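Local coordinates for protein chinitase A (Streptomyces coelicolor, PDB 3EBV) that probably hydrolyses internal glycosidic links of chitin, this chain being the family 18 glycosyl hydrolase catalytic domain of a longer protein, at residues Asn13-Gly17 and Ala18-Lys22; Phe49-Ser53 and Ala54-Gly58; Ala138-Gly141 and Pro142-Leu146. All coordinates share one frame; numbering follows the deposited sequence.

All three contacts are local turns in one TIM barrel of glycosyl hydrolase family 18. Interactions 1 and 2 are neighbours, with centres about 10 Å apart, in the loops that follow strands 6-12 and 47-48. They are joined through Asn-13, whose OD1 accepts from Asp-52 N at 2.8 Å and whose ND2 donates to Asn-50 O at 2.9 Å. Interaction 3 stands apart: its nearest atoms are about 17 Å from those of interaction 1 and about 15 Å from those of interaction 2. It leads into strand 145-148, whereas the 13-22 loop leaves strand 6-12 at its C-terminal end, the end at which TIM barrels carry their active sites.

Interaction 1 of 3, residues Asn13-Gly17 and Ala18-Lys22; sequences NFNNG and ATVQK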
ATOM      1  N   ASN A  13      -6.041  -6.928 -10.779  1.00 13.98           N
ATOM      2  CA  ASN A  13      -6.144  -7.041 -12.260  1.00 14.35           C
ATOM      3  C   ASN A  13      -5.894  -8.466 -12.706  1.00 15.47           C
ATOM      4  O   ASN A  13      -5.130  -8.696 -13.645  1.00 17.22           O
ATOM      5  CB  ASN A  13      -5.119  -6.082 -12.904  1.00 14.02           C
ATOM      6  CG  ASN A  13      -5.226  -6.062 -14.431  1.00 15.87           C
ATOM      7  OD1 ASN A  13      -6.328  -6.054 -14.956  1.00 15.93           O
ATOM      8  ND2 ASN A  13      -4.088  -6.033 -15.114  1.00 19.51           N
ATOM      9  N   PHE A  14      -6.534  -9.421 -12.036  1.00 14.69           N
ATOM     10  CA  PHE A  14      -6.316 -10.842 -12.324  1.00 14.39           C
ATOM     11  C   PHE A  14      -7.294 -11.617 -11.477  1.00 16.26           C
ATOM     12  O   PHE A  14      -7.834 -11.095 -10.497  1.00 15.15           O
ATOM     13  CB  PHE A  14      -4.862 -11.287 -12.049  1.00 15.53           C
ATOM     14  CG  PHE A  14      -4.398 -11.019 -10.624  1.00 13.92           C
ATOM     15  CD1 PHE A  14      -4.590 -11.978  -9.638  1.00 16.91           C
ATOM     16  CD2 PHE A  14      -3.773  -9.821 -10.306  1.00 15.98           C
ATOM     17  CE1 PHE A  14      -4.199 -11.733  -8.316  1.00 14.24           C
ATOM     18  CE2 PHE A  14      -3.349  -9.583  -8.991  1.00 14.64           C
ATOM     19  CZ  PHE A  14      -3.569 -10.532  -8.004  1.00 14.23           C
ATOM     20  N   ASN A  15      -7.509 -12.879 -11.833  1.00 16.99           N
ATOM     21  CA  ASN A  15      -8.421 -13.734 -11.089  1.00 17.17           C
ATOM     22  C   ASN A  15      -7.607 -14.776 -10.329  1.00 18.40           C
ATOM     23  O   ASN A  15      -6.865 -15.579 -10.944  1.00 18.99           O
ATOM     24  CB  ASN A  15      -9.370 -14.420 -12.113  1.00 18.42           C
ATOM     25  CG  ASN A  15     -10.381 -15.350 -11.470  1.00 22.55           C
ATOM     26  OD1 ASN A  15     -10.370 -15.601 -10.280  1.00 23.00           O
ATOM     27  ND2 ASN A  15     -11.265 -15.900 -12.302  1.00 29.56           N
ATOM     28  N   ASN A  16      -7.694 -14.758  -8.990  1.00 16.54           N
ATOM     29  CA  ASN A  16      -6.998 -15.724  -8.150  1.00 16.68           C
ATOM     30  C   ASN A  16      -7.965 -16.557  -7.306  1.00 16.30           C
ATOM     31  O   ASN A  16      -7.568 -17.150  -6.307  1.00 16.07           O
ATOM     32  CB  ASN A  16      -5.999 -15.031  -7.194  1.00 16.35           C
ATOM     33  CG  ASN A  16      -6.704 -14.035  -6.256  1.00 15.94           C
ATOM     34  OD1 ASN A  16      -7.934 -13.943  -6.275  1.00 13.78           O
ATOM     35  ND2 ASN A  16      -5.923 -13.277  -5.461  1.00 15.65           N
ATOM     36  N   GLY A  17      -9.219 -16.606  -7.729  1.00 16.63           N
ATOM     37  CA  GLY A  17     -10.218 -17.318  -6.959  1.00 16.17           C
ATOM     38  C   GLY A  17     -11.045 -16.406  -6.058  1.00 16.00           C
ATOM     39  O   GLY A  17     -12.114 -16.808  -5.593  1.00 16.34           O
ATOM     40  N   ALA A  18     -10.541 -15.188  -5.794  1.00 13.97           N
ATOM     41  CA  ALA A  18     -11.350 -14.205  -5.052  1.00 13.87           C
ATOM     42  C   ALA A  18     -12.508 -13.692  -5.904  1.00 13.38           C
ATOM     43  O   ALA A  18     -12.581 -13.924  -7.122  1.00 14.33           O
ATOM     44  CB  ALA A  18     -10.452 -13.019  -4.600  1.00 12.81           C
ATOM     45  N   THR A  19     -13.409 -12.943  -5.294  1.00 12.92           N
ATOM     46  CA  THR A  19     -14.520 -12.337  -6.021  1.00 13.37           C
ATOM     47  C   THR A  19     -14.039 -11.349  -7.073  1.00 14.05           C
ATOM     48  O   THR A  19     -13.314 -10.408  -6.747  1.00 13.78           O
ATOM     49  CB  THR A  19     -15.475 -11.608  -5.032  1.00 12.58           C
ATOM     50  OG1 THR A  19     -16.060 -12.571  -4.149  1.00 13.77           O
ATOM     51  CG2 THR A  19     -16.608 -10.875  -5.751  1.00 13.87           C
ATOM     52  N   VAL A  20     -14.412 -11.568  -8.329  1.00 14.40           N
ATOM     53  CA  VAL A  20     -14.026 -10.654  -9.383  1.00 14.31           C
ATOM     54  C   VAL A  20     -14.809  -9.369  -9.265  1.00 14.11           C
ATOM     55  O   VAL A  20     -16.029  -9.377  -9.015  1.00 15.14           O
ATOM     56  CB  VAL A  20     -14.245 -11.312 -10.795  1.00 15.57           C
ATOM     57  CG1 VAL A  20     -14.092 -10.283 -11.909  1.00 17.20           C
ATOM     58  CG2 VAL A  20     -13.239 -12.424 -10.983  1.00 19.08           C
ATOM     59  N   GLN A  21     -14.100  -8.246  -9.438  1.00 13.87           N
ATOM     60  CA  GLN A  21     -14.697  -6.934  -9.294  1.00 13.46           C
ATOM     61  C   GLN A  21     -14.300  -6.005 -10.425  1.00 14.87           C
ATOM     62  O   GLN A  21     -13.148  -6.041 -10.870  1.00 14.83           O
ATOM     63  CB  GLN A  21     -14.246  -6.235  -7.980  1.00 14.13           C
ATOM     64  CG  GLN A  21     -14.661  -6.949  -6.696  1.00 13.61           C
ATOM     65  CD  GLN A  21     -14.235  -6.177  -5.470  1.00 14.07           C
ATOM     66  OE1 GLN A  21     -13.051  -5.840  -5.332  1.00 15.51           O
ATOM     67  NE2 GLN A  21     -15.173  -5.923  -4.548  1.00 13.51           N
ATOM     68  N   LYS A  22     -15.242  -5.160 -10.844  1.00 15.09           N
ATOM     69  CA  LYS A  22     -14.885  -3.948 -11.594  1.00 16.19           C
ATOM     70  C   LYS A  22     -14.402  -2.915 -10.580  1.00 14.68           C
ATOM     71  O   LYS A  22     -14.669  -3.042  -9.375  1.00 14.62           O
ATOM     72  CB  LYS A  22     -16.089  -3.401 -12.371  1.00 18.19           C
ATOM     73  CG  LYS A  22     -16.583  -4.402 -13.417  1.00 22.46           C
ATOM     74  CD  LYS A  22     -17.836  -3.908 -14.113  1.00 26.95           C
ATOM     75  CE  LYS A  22     -18.248  -4.886 -15.201  1.00 34.02           C
ATOM     76  NZ  LYS A  22     -19.582  -4.585 -15.818  1.00 37.21           N
TER
HETATM   77  O   HOH W   1     -12.866 -16.025  -8.977  1.00 30.03           O
HETATM   78  O   HOH W   2     -10.135 -12.878  -8.255  1.00 16.35           O
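Asn-16 and Ala-18 meet through the amide oxygen of the one and the backbone of the other. Asn-16 CG sits between the backbone N and the carbonyl carbon (chi1 60°), which folds OD1 forward over the bend to accept from Ala-18 N at 2.9 Å. The bond is fairly straight at the hydrogen (159°), and the donor lies somewhat off the carbonyl plane. OD1 also accepts from Gln-12 NE2; an alanine here would probably leave both donors without this acceptor and the bend less firmly set. One residue earlier, Asn-15 OD1 takes Gly-17 N at 3.0 Å.

Two waters fill in the polar network. Water 1 donates to Asn-15 OD1 and to Ala-18 O, each at 2.8 Å, while water 2 accepts from Asn-16 N and lies where it can donate to Ala-18 O as well.

Van der Waals contact is slight: the Val-20 CG2 methyl comes to 4.1 Å from the amide carbon Asn-15 CG, the two side chains crossing at about a right angle. Ala-18 CB and the Asn-16 side chain both touch Trp-275 of helix 273-278. Gly-17 has positive phi, and a CB there would press on the carbonyl oxygen of Asn-16. The bond from Gly-17 N to Asn-15 OD1 makes this an Asx turn, set in the loop after strand 6-12 of the TIM barrel.

Interaction 2 of 3, residues Phe49-Ser53 and Ala54-Gly58; sequences FNLDS and AGLGG
Leu-51 and Leu-56 slant across one another, touching through their CD1 methyls at 4.1 Å; both also pack on Trp-11 of strand 6-12 and on Asn-13. The Leu-56 side chain bends back over the main chain of Asp-52, bringing CG to 3.1 Å from Asp-52 O. The Asp-52 carboxylate instead faces Gly-55. With CG anti to the backbone N (chi1 -175°), it stretches alongside the following turn, where OD1 takes a weak bond from Gly-55 N at 3.2 Å and OD2 lies 3.5 Å from Gly-55 CA. A CB at Gly-55 would run into OD2, so glycine suits this carboxylate position.

The backbone that carries these side chains turns twice: an inverse gamma turn centred on Asp-52, then a type I turn from Ala-54 to Gly-57. Ser-53 O is gripped from opposite faces of its plane. Gly-58 N reaches it at 2.7 Å, and Leu-56 N at 3.3 Å from well above that plane, with a further weak bond from Leu-56 N to Asp-52 O. The Ser-53 hydroxyl binds Tyr-59 O, outside the turn. Gly-57 and Gly-58 both have positive phi, which favours glycine. The chemistry implies a bend held chiefly by its own main chain: a backbone carbonyl receives the shortest bond, the carboxylate adds a weak one, and the leucines lay an apolar side against the first barrel strand.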
ATOM      1  N   PHE A  49       0.839  -1.497 -18.321  1.00 19.33           N
ATOM      2  CA  PHE A  49      -0.372  -2.021 -17.734  1.00 19.15           C
ATOM      3  C   PHE A  49      -1.273  -2.572 -18.834  1.00 19.80           C
ATOM      4  O   PHE A  49      -1.503  -1.894 -19.847  1.00 21.34           O
ATOM      5  CB  PHE A  49      -1.114  -0.925 -16.982  1.00 19.21           C
ATOM      6  CG  PHE A  49      -2.426  -1.394 -16.393  1.00 19.32           C
ATOM      7  CD1 PHE A  49      -2.440  -2.315 -15.340  1.00 19.46           C
ATOM      8  CD2 PHE A  49      -3.637  -0.941 -16.907  1.00 21.89           C
ATOM      9  CE1 PHE A  49      -3.640  -2.757 -14.818  1.00 20.08           C
ATOM     10  CE2 PHE A  49      -4.842  -1.390 -16.376  1.00 21.20           C
ATOM     11  CZ  PHE A  49      -4.842  -2.280 -15.330  1.00 19.95           C
ATOM     12  N   ASN A  50      -1.774  -3.779 -18.607  1.00 20.01           N
ATOM     13  CA  ASN A  50      -2.672  -4.432 -19.555  1.00 21.06           C
ATOM     14  C   ASN A  50      -3.888  -4.926 -18.778  1.00 19.72           C
ATOM     15  O   ASN A  50      -3.757  -5.904 -18.013  1.00 18.74           O
ATOM     16  CB  ASN A  50      -1.941  -5.615 -20.201  1.00 22.94           C
ATOM     17  CG  ASN A  50      -0.763  -5.173 -21.085  1.00 26.10           C
ATOM     18  OD1 ASN A  50      -0.935  -4.354 -21.991  1.00 32.28           O
ATOM     19  ND2 ASN A  50       0.422  -5.710 -20.821  1.00 30.05           N
ATOM     20  N   LEU A  51      -5.019  -4.251 -18.951  1.00 19.10           N
ATOM     21  CA  LEU A  51      -6.243  -4.676 -18.264  1.00 19.79           C
ATOM     22  C   LEU A  51      -6.539  -6.124 -18.618  1.00 20.94           C
ATOM     23  O   LEU A  51      -6.546  -6.478 -19.804  1.00 21.02           O
ATOM     24  CB  LEU A  51      -7.427  -3.778 -18.613  1.00 19.74           C
ATOM     25  CG  LEU A  51      -8.771  -4.074 -17.933  1.00 19.90           C
ATOM     26  CD1 LEU A  51      -8.687  -3.845 -16.382  1.00 19.87           C
ATOM     27  CD2 LEU A  51      -9.867  -3.244 -18.518  1.00 20.66           C
ATOM     28  N   ASP A  52      -6.775  -6.961 -17.607  1.00 21.00           N
ATOM     29  CA  ASP A  52      -7.081  -8.384 -17.810  1.00 21.74           C
ATOM     30  C   ASP A  52      -8.564  -8.570 -18.171  1.00 22.36           C
ATOM     31  O   ASP A  52      -9.326  -9.226 -17.458  1.00 21.32           O
ATOM     32  CB  ASP A  52      -6.698  -9.179 -16.547  1.00 22.19           C
ATOM     33  CG  ASP A  52      -6.856 -10.687 -16.708  1.00 25.47           C
ATOM     34  OD1 ASP A  52      -6.873 -11.179 -17.867  1.00 26.73           O
ATOM     35  OD2 ASP A  52      -6.954 -11.377 -15.668  1.00 25.87           O
ATOM     36  N   SER A  53      -8.957  -8.005 -19.310  1.00 22.55           N
ATOM     37  CA  SER A  53     -10.331  -8.077 -19.773  1.00 24.64           C
ATOM     38  C   SER A  53     -10.906  -9.492 -19.752  1.00 26.31           C
ATOM     39  O   SER A  53     -11.991  -9.714 -19.209  1.00 27.58           O
ATOM     40  CB  SER A  53     -10.382  -7.497 -21.183  1.00 23.55           C
ATOM     41  OG  SER A  53     -10.184  -6.099 -21.103  1.00 24.73           O
ATOM     42  N   ALA A  54     -10.156 -10.436 -20.322  1.00 28.18           N
ATOM     43  CA  ALA A  54     -10.568 -11.843 -20.397  1.00 29.60           C
ATOM     44  C   ALA A  54     -10.790 -12.466 -19.014  1.00 29.71           C
ATOM     45  O   ALA A  54     -11.842 -13.062 -18.762  1.00 31.84           O
ATOM     46  CB  ALA A  54      -9.549 -12.642 -21.177  1.00 29.81           C
ATOM     47  N   GLY A  55      -9.816 -12.319 -18.119  1.00 28.65           N
ATOM     48  CA  GLY A  55      -9.934 -12.902 -16.788  1.00 26.99           C
ATOM     49  C   GLY A  55     -10.945 -12.206 -15.884  1.00 26.24           C
ATOM     50  O   GLY A  55     -11.318 -12.728 -14.821  1.00 27.06           O
ATOM     51  N   LEU A  56     -11.377 -11.016 -16.278  1.00 24.65           N
ATOM     52  CA  LEU A  56     -12.297 -10.218 -15.458  1.00 24.16           C
ATOM     53  C   LEU A  56     -13.693 -10.134 -16.059  1.00 25.08           C
ATOM     54  O   LEU A  56     -14.428  -9.161 -15.837  1.00 24.90           O
ATOM     55  CB  LEU A  56     -11.749  -8.803 -15.211  1.00 23.65           C
ATOM     56  CG  LEU A  56     -10.365  -8.733 -14.538  1.00 21.86           C
ATOM     57  CD1 LEU A  56      -9.880  -7.281 -14.566  1.00 20.52           C
ATOM     58  CD2 LEU A  56     -10.440  -9.316 -13.121  1.00 21.86           C
ATOM     59  N   GLY A  57     -14.050 -11.165 -16.829  1.00 25.45           N
ATOM     60  CA  GLY A  57     -15.418 -11.295 -17.355  1.00 25.66           C
ATOM     61  C   GLY A  57     -15.725 -10.311 -18.474  1.00 26.05           C
ATOM     62  O   GLY A  57     -16.876  -9.898 -18.651  1.00 26.57           O
ATOM     63  N   GLY A  58     -14.699  -9.927 -19.225  1.00 26.10           N
ATOM     64  CA  GLY A  58     -14.879  -9.068 -20.393  1.00 26.09           C
ATOM     65  C   GLY A  58     -14.941  -7.576 -20.106  1.00 26.67           C
ATOM     66  O   GLY A  58     -15.383  -6.795 -20.937  1.00 28.05           O
TER

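Interaction 3 of 3, residues Ala138-Gly141 and Pro142-Leu146; sequences AKAG and PDMIL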
ATOM      1  N   ALA A 138       8.970  14.893 -10.928  1.00 15.24           N
ATOM      2  CA  ALA A 138       9.193  16.073 -11.812  1.00 16.62           C
ATOM      3  C   ALA A 138       8.147  16.080 -12.943  1.00 17.96           C
ATOM      4  O   ALA A 138       7.667  17.157 -13.339  1.00 18.72           O
ATOM      5  CB  ALA A 138      10.607  16.070 -12.348  1.00 17.10           C
ATOM      6  N   LYS A 139       7.771  14.903 -13.439  1.00 17.60           N
ATOM      7  CA  LYS A 139       6.742  14.805 -14.504  1.00 18.49           C
ATOM      8  C   LYS A 139       5.315  15.024 -14.006  1.00 19.86           C
ATOM      9  O   LYS A 139       4.495  15.690 -14.667  1.00 21.29           O
ATOM     10  CB  LYS A 139       6.831  13.472 -15.242  1.00 18.38           C
ATOM     11  CG  LYS A 139       8.177  13.169 -15.840  1.00 18.97           C
ATOM     12  CD  LYS A 139       8.232  11.732 -16.357  1.00 23.48           C
ATOM     13  CE  LYS A 139       9.625  11.355 -16.765  1.00 25.14           C
ATOM     14  NZ  LYS A 139      10.011  12.152 -17.978  1.00 27.92           N
ATOM     15  N   ALA A 140       4.992  14.418 -12.857  1.00 18.37           N
ATOM     16  CA  ALA A 140       3.622  14.369 -12.396  1.00 18.47           C
ATOM     17  C   ALA A 140       3.231  15.528 -11.468  1.00 18.03           C
ATOM     18  O   ALA A 140       2.035  15.844 -11.317  1.00 19.45           O
ATOM     19  CB  ALA A 140       3.360  13.002 -11.711  1.00 18.01           C
ATOM     20  N   GLY A 141       4.215  16.170 -10.836  1.00 18.09           N
ATOM     21  CA  GLY A 141       3.923  17.301  -9.971  1.00 18.41           C
ATOM     22  C   GLY A 141       3.617  16.953  -8.514  1.00 19.99           C
ATOM     23  O   GLY A 141       3.542  15.770  -8.152  1.00 18.64           O
ATOM     24  N   PRO A 142       3.419  17.979  -7.672  1.00 20.45           N
ATOM     25  CA  PRO A 142       3.261  17.757  -6.233  1.00 21.28           C
ATOM     26  C   PRO A 142       1.953  17.108  -5.785  1.00 20.90           C
ATOM     27  O   PRO A 142       1.838  16.734  -4.609  1.00 21.73           O
ATOM     28  CB  PRO A 142       3.393  19.163  -5.637  1.00 22.30           C
ATOM     29  CG  PRO A 142       2.932  20.097  -6.737  1.00 21.22           C
ATOM     30  CD  PRO A 142       3.371  19.424  -8.033  1.00 21.01           C
ATOM     31  N   ASP A 143       0.981  16.967  -6.677  1.00 20.24           N
ATOM     32  CA  ASP A 143      -0.278  16.332  -6.271  1.00 20.68           C
ATOM     33  C   ASP A 143      -0.194  14.817  -6.420  1.00 18.34           C
ATOM     34  O   ASP A 143      -1.140  14.104  -6.064  1.00 17.89           O
ATOM     35  CB  ASP A 143      -1.460  16.851  -7.104  1.00 22.32           C
ATOM     36  CG  ASP A 143      -1.810  18.309  -6.799  1.00 27.72           C
ATOM     37  OD1 ASP A 143      -1.392  18.849  -5.735  1.00 34.10           O
ATOM     38  OD2 ASP A 143      -2.533  18.892  -7.642  1.00 33.51           O
HETATM   39  N   MSE A 144       0.913  14.318  -6.956  1.00 16.62           N
HETATM   40  CA  MSE A 144       1.026  12.862  -7.201  1.00 15.78           C
HETATM   41  C   MSE A 144       0.893  12.085  -5.882  1.00 14.17           C
HETATM   42  O   MSE A 144       1.463  12.463  -4.856  1.00 13.97           O
HETATM   43  CB  MSE A 144       2.345  12.494  -7.864  1.00 14.89           C
HETATM   44  CG  MSE A 144       2.362  11.041  -8.338  1.00 17.58           C
HETATM   45 SE   MSE A 144       4.025  10.511  -9.111  1.00 21.88          SE
HETATM   46  CE  MSE A 144       5.131  10.563  -7.478  1.00 19.48           C
ATOM     47  N   ILE A 145       0.095  11.029  -5.923  1.00 13.63           N
ATOM     48  CA  ILE A 145       0.017  10.093  -4.792  1.00 12.75           C
ATOM     49  C   ILE A 145       1.173   9.121  -4.921  1.00 12.29           C
ATOM     50  O   ILE A 145       1.403   8.511  -5.988  1.00 12.53           O
ATOM     51  CB  ILE A 145      -1.316   9.327  -4.814  1.00 12.99           C
ATOM     52  CG1 ILE A 145      -2.511  10.294  -4.697  1.00 14.13           C
ATOM     53  CG2 ILE A 145      -1.345   8.215  -3.717  1.00 13.61           C
ATOM     54  CD1 ILE A 145      -2.585  11.113  -3.393  1.00 15.33           C
ATOM     55  N   LEU A 146       1.899   8.925  -3.797  1.00 11.38           N
ATOM     56  CA  LEU A 146       3.041   8.008  -3.809  1.00 11.98           C
ATOM     57  C   LEU A 146       2.909   7.152  -2.545  1.00 11.49           C
ATOM     58  O   LEU A 146       2.993   7.682  -1.416  1.00 11.38           O
ATOM     59  CB  LEU A 146       4.386   8.772  -3.785  1.00 12.11           C
ATOM     60  CG  LEU A 146       5.622   7.870  -3.560  1.00 13.57           C
ATOM     61  CD1 LEU A 146       5.787   6.762  -4.599  1.00 14.23           C
ATOM     62  CD2 LEU A 146       6.848   8.835  -3.532  1.00 14.39           C
TER
HETATM   63  O   HOH W   3       0.606  17.339  -9.377  1.00 25.33           O
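In Met-144, a selenomethionine, CG is anti to the backbone N (chi1 -170°) and the extended chain out to SE takes the side chain alongside the methyl of Ala-140; only at chi3 (68°) does it bend, carrying CE off in another direction. Ala-140 CB, which points at the incoming 142-146 segment, thereby meets SE at 3.7 Å and both CB and CG of Met-144 at 4.0 Å. This is a small apolar contact between the last turn of the helix and the residue just ahead of the strand. Helix 94-111 covers the same spot, its Met-108 touching both Ala-140 and Met-144, while Leu-136 of helix 126-140 adds to the packing round the selenomethionine.

The bend itself is a type I beta turn from Gly-141 to Met-144. Met-144 N donates to Gly-141 O at 3.2 Å; the bond is nearly straight at the hydrogen (162°), but the donor stands well above the carbonyl plane. Gly-141 leaves the helix with positive phi, and a CB there would collide with Pro-142 CD and with the carbonyl oxygen of Ala-140.

In the fold, this turn closes the helix-to-strand half of a beta-alpha-beta unit of the TIM barrel, made of strand 115-120, helix 126-140 and strand 145-148.

Water 3 bridges two backbone groups of the bend, donating to Ala-140 O at 2.8 Å and accepting from Asp-143 N at 2.8 Å; the water thus spans the end of the helix and the middle of the turn. Pro-142, which has no N-H to offer, follows Gly-141 through a trans peptide. Past Met-144 the chain enters the sheet, where Ile-145 bonds through its backbone to Asp-114 and Val-116, and Leu-146 to Thr-174.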